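Local structure of Lin2960 protein (Listeria innocua, 3OOP) at residues A[34-39]-A[77-81]; A[38-43]-A[70-75]. The protein probably binds DNA as a transcription regulator of the MarR family, though its actual target and physiological role are unknown. All blocks are in the same frame, centred on the assembly; numbering follows the deposited sequence. Where two conformers were deposited one is given.

Contact 1. Residues A[34-39]-A[77-81]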
ATOM      1  N   ASP A  34      15.439  25.237 -10.798  1.00 32.18           N
ATOM      2  CA  ASP A  34      14.734  25.562 -12.043  1.00 34.18           C
ATOM      3  C   ASP A  34      14.023  24.335 -12.622  1.00 34.67           C
ATOM      4  O   ASP A  34      12.927  24.435 -13.163  1.00 35.67           O
ATOM      5  CB  ASP A  34      15.695  26.180 -13.066  1.00 34.77           C
ATOM      6  CG  ASP A  34      15.042  26.402 -14.423  1.00 37.77           C
ATOM      7  OD1 ASP A  34      14.251  27.359 -14.550  1.00 41.52           O
ATOM      8  OD2 ASP A  34      15.322  25.622 -15.364  1.00 41.12           O
ATOM      9  N   VAL A  35      14.639  23.172 -12.473  1.00 35.66           N
ATOM     10  CA  VAL A  35      14.037  21.899 -12.887  1.00 35.94           C
ATOM     11  C   VAL A  35      12.881  21.486 -11.957  1.00 37.14           C
ATOM     12  O   VAL A  35      13.085  21.366 -10.746  1.00 38.25           O
ATOM     13  CB  VAL A  35      15.141  20.802 -12.946  1.00 35.72           C
ATOM     14  CG1 VAL A  35      14.559  19.431 -13.191  1.00 35.26           C
ATOM     15  CG2 VAL A  35      16.172  21.146 -14.030  1.00 35.96           C
ATOM     16  N   THR A  36      11.683  21.270 -12.524  1.00 37.34           N
ATOM     17  CA  THR A  36      10.480  20.803 -11.785  1.00 37.87           C
ATOM     18  C   THR A  36      10.489  19.283 -11.481  1.00 37.56           C
ATOM     19  O   THR A  36      11.233  18.542 -12.119  1.00 36.84           O
ATOM     20  CB  THR A  36       9.186  21.130 -12.560  1.00 37.94           C
ATOM     21  OG1 THR A  36       9.065  20.265 -13.699  1.00 38.24           O
ATOM     22  CG2 THR A  36       9.155  22.597 -13.006  1.00 39.16           C
ATOM     23  N   PRO A  37       9.654  18.815 -10.517  1.00 37.95           N
ATOM     24  CA  PRO A  37       9.605  17.377 -10.172  1.00 37.44           C
ATOM     25  C   PRO A  37       9.426  16.414 -11.358  1.00 36.70           C
ATOM     26  O   PRO A  37      10.142  15.413 -11.438  1.00 36.13           O
ATOM     27  CB  PRO A  37       8.389  17.273  -9.242  1.00 38.35           C
ATOM     28  CG  PRO A  37       8.259  18.592  -8.645  1.00 38.70           C
ATOM     29  CD  PRO A  37       8.849  19.620  -9.578  1.00 38.53           C
ATOM     30  N   GLU A  38       8.488  16.710 -12.259  1.00 35.91           N
ATOM     31  CA  GLU A  38       8.245  15.846 -13.420  1.00 35.41           C
ATOM     32  C   GLU A  38       9.410  15.893 -14.419  1.00 33.94           C
ATOM     33  O   GLU A  38       9.740  14.892 -15.056  1.00 33.63           O
ATOM     34  CB  GLU A  38       6.897  16.168 -14.096  1.00 36.47           C
ATOM     35  CG  GLU A  38       6.849  17.506 -14.837  1.00 38.68           C
ATOM     36  CD  GLU A  38       5.570  17.719 -15.645  1.00 42.20           C
ATOM     37  OE1 GLU A  38       5.402  18.840 -16.169  1.00 44.90           O
ATOM     38  OE2 GLU A  38       4.738  16.788 -15.753  1.00 43.83           O
ATOM     39  N   GLN A  39      10.035  17.067 -14.537  1.00 32.72           N
ATOM     40  CA  GLN A  39      11.222  17.226 -15.373  1.00 31.35           C
ATOM     41  C   GLN A  39      12.373  16.441 -14.764  1.00 30.35           C
ATOM     42  O   GLN A  39      13.180  15.857 -15.484  1.00 30.37           O
ATOM     43  CB  GLN A  39      11.585  18.707 -15.518  1.00 31.12           C
ATOM     44  CG  GLN A  39      10.636  19.478 -16.423  1.00 32.76           C
ATOM     45  CD  GLN A  39      10.734  20.981 -16.232  1.00 33.41           C
ATOM     46  OE1 GLN A  39      11.656  21.483 -15.582  1.00 34.08           O
ATOM     47  NE2 GLN A  39       9.779  21.709 -16.794  1.00 34.87           N
ATOM     48  N   ARG A  77      14.542  22.394 -24.872  1.00 34.47           N
ATOM     49  CA  ARG A  77      14.548  23.852 -24.890  0.50 34.69           C
ATOM     50  C   ARG A  77      15.449  24.427 -23.794  1.00 34.49           C
ATOM     51  O   ARG A  77      16.113  25.441 -24.013  1.00 34.68           O
ATOM     52  CB  ARG A  77      13.125  24.400 -24.790  0.50 35.15           C
ATOM     53  CG  ARG A  77      12.946  25.755 -25.443  0.50 35.67           C
ATOM     54  CD  ARG A  77      11.484  26.031 -25.751  0.50 37.46           C
ATOM     55  NE  ARG A  77      10.640  25.968 -24.560  0.50 37.21           N
ATOM     56  CZ  ARG A  77       9.769  24.995 -24.311  0.50 37.14           C
ATOM     57  NH1 ARG A  77       9.039  25.030 -23.201  0.50 37.16           N
ATOM     58  NH2 ARG A  77       9.627  23.989 -25.169  0.50 37.01           N
ATOM     59  N   LYS A  78      15.492  23.767 -22.634  1.00 33.71           N
ATOM     60  CA  LYS A  78      16.381  24.156 -21.531  1.00 32.71           C
ATOM     61  C   LYS A  78      17.839  23.761 -21.788  1.00 32.41           C
ATOM     62  O   LYS A  78      18.712  24.057 -20.965  1.00 32.12           O
ATOM     63  CB  LYS A  78      15.905  23.582 -20.189  1.00 32.82           C
ATOM     64  CG  LYS A  78      14.566  24.147 -19.694  1.00 33.47           C
ATOM     65  CD  LYS A  78      14.208  23.673 -18.291  1.00 33.98           C
ATOM     66  CE  LYS A  78      13.066  24.509 -17.710  1.00 35.20           C
ATOM     67  NZ  LYS A  78      12.783  24.212 -16.264  1.00 36.07           N
ATOM     68  N   GLU A  79      18.084  23.093 -22.916  0.50 32.17           N
ATOM     69  CA  GLU A  79      19.418  22.645 -23.340  0.50 31.89           C
ATOM     70  C   GLU A  79      20.066  21.692 -22.340  0.50 31.08           C
ATOM     71  O   GLU A  79      21.284  21.716 -22.146  0.50 30.93           O
ATOM     72  CB  GLU A  79      20.337  23.839 -23.618  0.50 32.41           C
ATOM     73  CG  GLU A  79      19.637  24.990 -24.339  0.50 33.98           C
ATOM     74  CD  GLU A  79      20.587  26.098 -24.731  0.50 35.86           C
ATOM     75  OE1 GLU A  79      20.682  27.094 -23.988  0.50 37.94           O
ATOM     76  OE2 GLU A  79      21.243  25.968 -25.781  0.50 37.41           O
ATOM     77  N   LEU A  80      19.243  20.847 -21.720  1.00 30.43           N
ATOM     78  CA  LEU A  80      19.718  19.891 -20.711  1.00 29.46           C
ATOM     79  C   LEU A  80      19.927  18.515 -21.330  1.00 29.48           C
ATOM     80  O   LEU A  80      20.671  17.688 -20.803  1.00 28.66           O
ATOM     81  CB  LEU A  80      18.736  19.815 -19.527  1.00 28.84           C
ATOM     82  CG  LEU A  80      18.529  21.152 -18.791  1.00 28.83           C
ATOM     83  CD1 LEU A  80      17.407  21.076 -17.740  1.00 30.16           C
ATOM     84  CD2 LEU A  80      19.836  21.640 -18.178  1.00 29.34           C
ATOM     85  N   ILE A  81      19.269  18.272 -22.454  1.00 29.95           N
ATOM     86  CA  ILE A  81      19.398  16.988 -23.141  1.00 31.49           C
ATOM     87  C   ILE A  81      19.558  17.220 -24.641  1.00 33.74           C
ATOM     88  O   ILE A  81      19.311  18.324 -25.143  1.00 33.32           O
ATOM     89  CB  ILE A  81      18.192  16.039 -22.863  1.00 30.93           C
ATOM     90  CG1 ILE A  81      16.888  16.625 -23.435  1.00 30.38           C
ATOM     91  CG2 ILE A  81      18.085  15.729 -21.347  1.00 30.87           C
ATOM     92  CD1 ILE A  81      15.683  15.650 -23.392  1.00 29.11           C
TER
HETATM   93  O   HOH W   1       9.672  24.605 -16.672  1.00 73.60           O

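Contact 2. Residues A[38-43]-A[70-75]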
ATOM      1  N   GLU A  38       8.488  16.710 -12.259  1.00 35.91           N
ATOM      2  CA  GLU A  38       8.245  15.846 -13.420  1.00 35.41           C
ATOM      3  C   GLU A  38       9.410  15.893 -14.419  1.00 33.94           C
ATOM      4  O   GLU A  38       9.740  14.892 -15.056  1.00 33.63           O
ATOM      5  CB  GLU A  38       6.897  16.168 -14.096  1.00 36.47           C
ATOM      6  CG  GLU A  38       6.849  17.506 -14.837  1.00 38.68           C
ATOM      7  CD  GLU A  38       5.570  17.719 -15.645  1.00 42.20           C
ATOM      8  OE1 GLU A  38       5.402  18.840 -16.169  1.00 44.90           O
ATOM      9  OE2 GLU A  38       4.738  16.788 -15.753  1.00 43.83           O
ATOM     10  N   GLN A  39      10.035  17.067 -14.537  1.00 32.72           N
ATOM     11  CA  GLN A  39      11.222  17.226 -15.373  1.00 31.35           C
ATOM     12  C   GLN A  39      12.373  16.441 -14.764  1.00 30.35           C
ATOM     13  O   GLN A  39      13.180  15.857 -15.484  1.00 30.37           O
ATOM     14  CB  GLN A  39      11.585  18.707 -15.518  1.00 31.12           C
ATOM     15  CG  GLN A  39      10.636  19.478 -16.423  1.00 32.76           C
ATOM     16  CD  GLN A  39      10.734  20.981 -16.232  1.00 33.41           C
ATOM     17  OE1 GLN A  39      11.656  21.483 -15.582  1.00 34.08           O
ATOM     18  NE2 GLN A  39       9.779  21.709 -16.794  1.00 34.87           N
ATOM     19  N   TRP A  40      12.445  16.434 -13.440  1.00 29.57           N
ATOM     20  CA  TRP A  40      13.486  15.692 -12.740  1.00 29.41           C
ATOM     21  C   TRP A  40      13.334  14.195 -12.967  1.00 29.27           C
ATOM     22  O   TRP A  40      14.318  13.511 -13.229  1.00 29.13           O
ATOM     23  CB  TRP A  40      13.473  16.024 -11.254  1.00 29.52           C
ATOM     24  CG  TRP A  40      14.329  15.133 -10.394  1.00 30.02           C
ATOM     25  CD1 TRP A  40      13.904  14.369  -9.353  1.00 31.17           C
ATOM     26  CD2 TRP A  40      15.746  14.927 -10.492  1.00 33.04           C
ATOM     27  NE1 TRP A  40      14.962  13.705  -8.782  1.00 31.85           N
ATOM     28  CE2 TRP A  40      16.105  14.018  -9.468  1.00 32.99           C
ATOM     29  CE3 TRP A  40      16.742  15.409 -11.350  1.00 34.10           C
ATOM     30  CZ2 TRP A  40      17.425  13.588  -9.268  1.00 34.68           C
ATOM     31  CZ3 TRP A  40      18.061  14.974 -11.153  1.00 36.14           C
ATOM     32  CH2 TRP A  40      18.383  14.071 -10.118  1.00 35.83           C
ATOM     33  N   SER A  41      12.104  13.695 -12.898  1.00 29.80           N
ATOM     34  CA  SER A  41      11.858  12.270 -13.143  1.00 30.18           C
ATOM     35  C   SER A  41      12.442  11.843 -14.479  1.00 29.44           C
ATOM     36  O   SER A  41      13.124  10.813 -14.570  1.00 29.76           O
ATOM     37  CB  SER A  41      10.363  11.951 -13.115  1.00 30.84           C
ATOM     38  OG  SER A  41       9.843  12.205 -11.824  1.00 36.07           O
ATOM     39  N   VAL A  42      12.178  12.637 -15.509  1.00 28.43           N
ATOM     40  CA  VAL A  42      12.652  12.320 -16.850  1.00 28.05           C
ATOM     41  C   VAL A  42      14.176  12.479 -16.943  1.00 27.99           C
ATOM     42  O   VAL A  42      14.857  11.588 -17.446  1.00 27.55           O
ATOM     43  CB  VAL A  42      11.896  13.116 -17.938  1.00 28.11           C
ATOM     44  CG1 VAL A  42      12.529  12.895 -19.293  1.00 28.12           C
ATOM     45  CG2 VAL A  42      10.430  12.676 -17.978  1.00 28.77           C
ATOM     46  N   LEU A  43      14.702  13.595 -16.439  1.00 28.05           N
ATOM     47  CA  LEU A  43      16.152  13.840 -16.427  1.00 29.05           C
ATOM     48  C   LEU A  43      16.938  12.733 -15.737  1.00 28.97           C
ATOM     49  O   LEU A  43      17.938  12.250 -16.283  1.00 29.06           O
ATOM     50  CB  LEU A  43      16.474  15.159 -15.725  1.00 29.66           C
ATOM     51  CG  LEU A  43      16.753  16.438 -16.486  1.00 32.09           C
ATOM     52  CD1 LEU A  43      17.168  17.507 -15.474  1.00 33.90           C
ATOM     53  CD2 LEU A  43      17.840  16.265 -17.565  1.00 32.29           C
ATOM     54  N   ARG A  70       6.088  15.829 -24.156  1.00 40.18           N
ATOM     55  CA  ARG A  70       5.987  17.208 -23.658  1.00 39.02           C
ATOM     56  C   ARG A  70       7.195  17.590 -22.803  1.00 37.77           C
ATOM     57  O   ARG A  70       7.789  18.657 -22.998  1.00 37.46           O
ATOM     58  CB  ARG A  70       4.702  17.392 -22.841  1.00 39.38           C
ATOM     59  CG  ARG A  70       4.609  18.729 -22.089  1.00 39.69           C
ATOM     60  CD  ARG A  70       3.248  18.933 -21.404  1.00 41.81           C
ATOM     61  NE  ARG A  70       2.947  17.940 -20.366  1.00 41.75           N
ATOM     62  CZ  ARG A  70       3.420  17.962 -19.122  1.00 42.28           C
ATOM     63  NH1 ARG A  70       4.270  18.906 -18.726  1.00 42.05           N
ATOM     64  NH2 ARG A  70       3.065  17.008 -18.274  1.00 43.36           N
ATOM     65  N   ILE A  71       7.536  16.729 -21.849  1.00 36.45           N
ATOM     66  CA  ILE A  71       8.648  17.001 -20.924  1.00 35.29           C
ATOM     67  C   ILE A  71       9.993  17.008 -21.660  1.00 34.86           C
ATOM     68  O   ILE A  71      10.824  17.890 -21.425  1.00 34.10           O
ATOM     69  CB  ILE A  71       8.680  16.022 -19.718  1.00 34.92           C
ATOM     70  CG1 ILE A  71       7.411  16.178 -18.862  1.00 35.38           C
ATOM     71  CG2 ILE A  71       9.916  16.271 -18.856  1.00 34.29           C
ATOM     72  CD1 ILE A  71       7.144  15.028 -17.893  1.00 34.63           C
ATOM     73  N   VAL A  72      10.193  16.039 -22.554  1.00 34.41           N
ATOM     74  CA  VAL A  72      11.393  16.006 -23.402  1.00 34.43           C
ATOM     75  C   VAL A  72      11.545  17.314 -24.187  1.00 34.97           C
ATOM     76  O   VAL A  72      12.640  17.873 -24.271  1.00 34.69           O
ATOM     77  CB  VAL A  72      11.413  14.762 -24.322  1.00 34.32           C
ATOM     78  CG1 VAL A  72      12.483  14.879 -25.404  1.00 34.69           C
ATOM     79  CG2 VAL A  72      11.657  13.524 -23.484  1.00 32.84           C
ATOM     80  N   ASP A  73      10.446  17.817 -24.743  1.00 35.71           N
ATOM     81  CA  ASP A  73      10.505  19.114 -25.415  1.00 36.40           C
ATOM     82  C   ASP A  73      10.978  20.265 -24.505  1.00 35.52           C
ATOM     83  O   ASP A  73      11.791  21.081 -24.927  1.00 35.74           O
ATOM     84  CB  ASP A  73       9.185  19.425 -26.131  1.00 37.74           C
ATOM     85  CG  ASP A  73       8.948  18.510 -27.334  1.00 41.83           C
ATOM     86  OD1 ASP A  73       9.933  17.943 -27.871  1.00 46.07           O
ATOM     87  OD2 ASP A  73       7.772  18.348 -27.749  1.00 46.72           O
ATOM     88  N   VAL A  74      10.511  20.310 -23.258  1.00 34.53           N
ATOM     89  CA  VAL A  74      10.972  21.344 -22.315  1.00 33.81           C
ATOM     90  C   VAL A  74      12.464  21.173 -22.013  1.00 32.96           C
ATOM     91  O   VAL A  74      13.208  22.153 -21.981  1.00 32.04           O
ATOM     92  CB  VAL A  74      10.166  21.354 -20.989  1.00 33.84           C
ATOM     93  CG1 VAL A  74      10.760  22.371 -20.009  1.00 35.12           C
ATOM     94  CG2 VAL A  74       8.681  21.669 -21.260  1.00 34.24           C
ATOM     95  N   LEU A  75      12.896  19.932 -21.817  1.00 31.48           N
ATOM     96  CA  LEU A  75      14.305  19.660 -21.488  1.00 31.58           C
ATOM     97  C   LEU A  75      15.259  19.970 -22.646  1.00 31.92           C
ATOM     98  O   LEU A  75      16.388  20.407 -22.428  1.00 32.42           O
ATOM     99  CB  LEU A  75      14.491  18.223 -20.991  1.00 30.10           C
ATOM    100  CG  LEU A  75      13.801  17.838 -19.676  1.00 29.74           C
ATOM    101  CD1 LEU A  75      14.011  16.343 -19.403  1.00 30.12           C
ATOM    102  CD2 LEU A  75      14.308  18.677 -18.508  1.00 30.45           C
TER

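Contact 1. Residues A[34-39]-A[77-81]
The ammonium group of Lys78 sits between Asp34 and Gln39 and holds both. Its NZ forms a salt bridge to Asp34 OD2 at 3.0 Å, reaching that oxygen from above the carboxylate plane, 56° out of it. The same NZ donates to the amide oxygen of Gln39, with NZ to OE1 also 3.0 Å, tilted 27° from the carbonyl plane. Lysine suits this place because its long, extended chain carries a charge across from the turn after helix 65-77 to the start of helix 37-49; its aliphatic carbons span the gap while NZ meets the oxygens. A water completes the circle, accepting from Lys78 NZ and, at 2.9 Å, from Gln39 NE2, so both ends of the glutamine amide are engaged. Beneath this polar layer Val35 CG2 meets Leu80 CD1 at 3.9 Å, two branched apolar chains running alongside each other in opposing senses; helix 99-119 packs against both, through Glu104. In the winged helix-turn-helix fold of MarR proteins, this is where the turn leading into helix 37-49 meets the one between helix 65-77 and strand 81-84. Thr36 and Gln39 form a capping box: Thr36 N donates to Gln39 OE1 (3.1 Å), reaching it from the face opposite to Lys78, while Gln39 N returns a weak bond to Thr36 OG1 at 3.4 Å. Two donors thus fix the rotation of the glutamine amide. On the other side, Glu79 adopts positive phi (60°) in a Schellman motif that ends helix 65-77 and redirects the chain toward Leu80.

Contact 2. Residues A[38-43]-A[70-75]
Val42 and Ile71 meet at the middle of this helix pair, Val42 CG2 lying 3.7 Å from Ile71 CG2. The methyls of Val42 divide the work: CG2 faces the isoleucine, whereas CG1 turns to Leu75 CD1 at 3.8 Å. Beta-branched Val42 and Ile71 put methyls close to the backbone, which suits a near-perpendicular crossing (-87°, the short axes 9.8 Å apart). Leu75, longer and more flexible, reaches from Val42 across to Gln39 and Leu43, its CD2 3.9 Å from Leu43 CG. Beside this apolar centre, where Gln39 and Ile71 bring the backbones closest, the aliphatic part of Gln39 packs on Leu75 and Ile71, and Gln39 NE2 lies 3.4 Å from Val74 CG1; its amide oxygen is taken by Lys78 and Thr36. At the polar edge Glu38 and Arg70 pair through both ends of their flat groups: Arg70 NH1 donates to Glu38 OE1 (2.8 Å) and Arg70 NH2 to Glu38 OE2 (3.0 Å), both on the syn side, although the two planes are turned 39° apart. Arg70 gets there by a bend at chi3 (63°), and Ile71 CG1 rests over one face of its guanidinium. The aliphatic stem of Glu38 lies on Ile71 CD1, while its carboxylate pairs with the exposed arginine. Helix 65-77, the second of the helix-turn-helix and by family probably the DNA-recognition helix, thus packs across helix 37-49. The pair leans on the wing sheet through Leu43, Val72 and Leu75, which touch Ile81 of strand 81-84, and Trp40, turned away from helix 65-77, packs on helix 99-119.

Contacts 1 and 2 lie on the same side of the chain's centre, about 5 Å apart between their own centres, and both use the start of helix 37-49. Contact 2 sets it against the later part of helix 65-77, contact 1 against the turn after it. Both are largely buried, contact 1 reaching the surface at Asp34 and contact 2 at Arg70. Contact 2 is the larger and more apolar, a hydrophobic helix crossing with one charged pair at its edge. Contact 1 joins turns, so its chemistry is mostly polar, above a single apolar touch. Gln39 serves both, lending carbons to one and its amide to the other. The two merge where Leu80 N probably bonds to Leu75 O and Ile81 packs on Leu75 and Leu43.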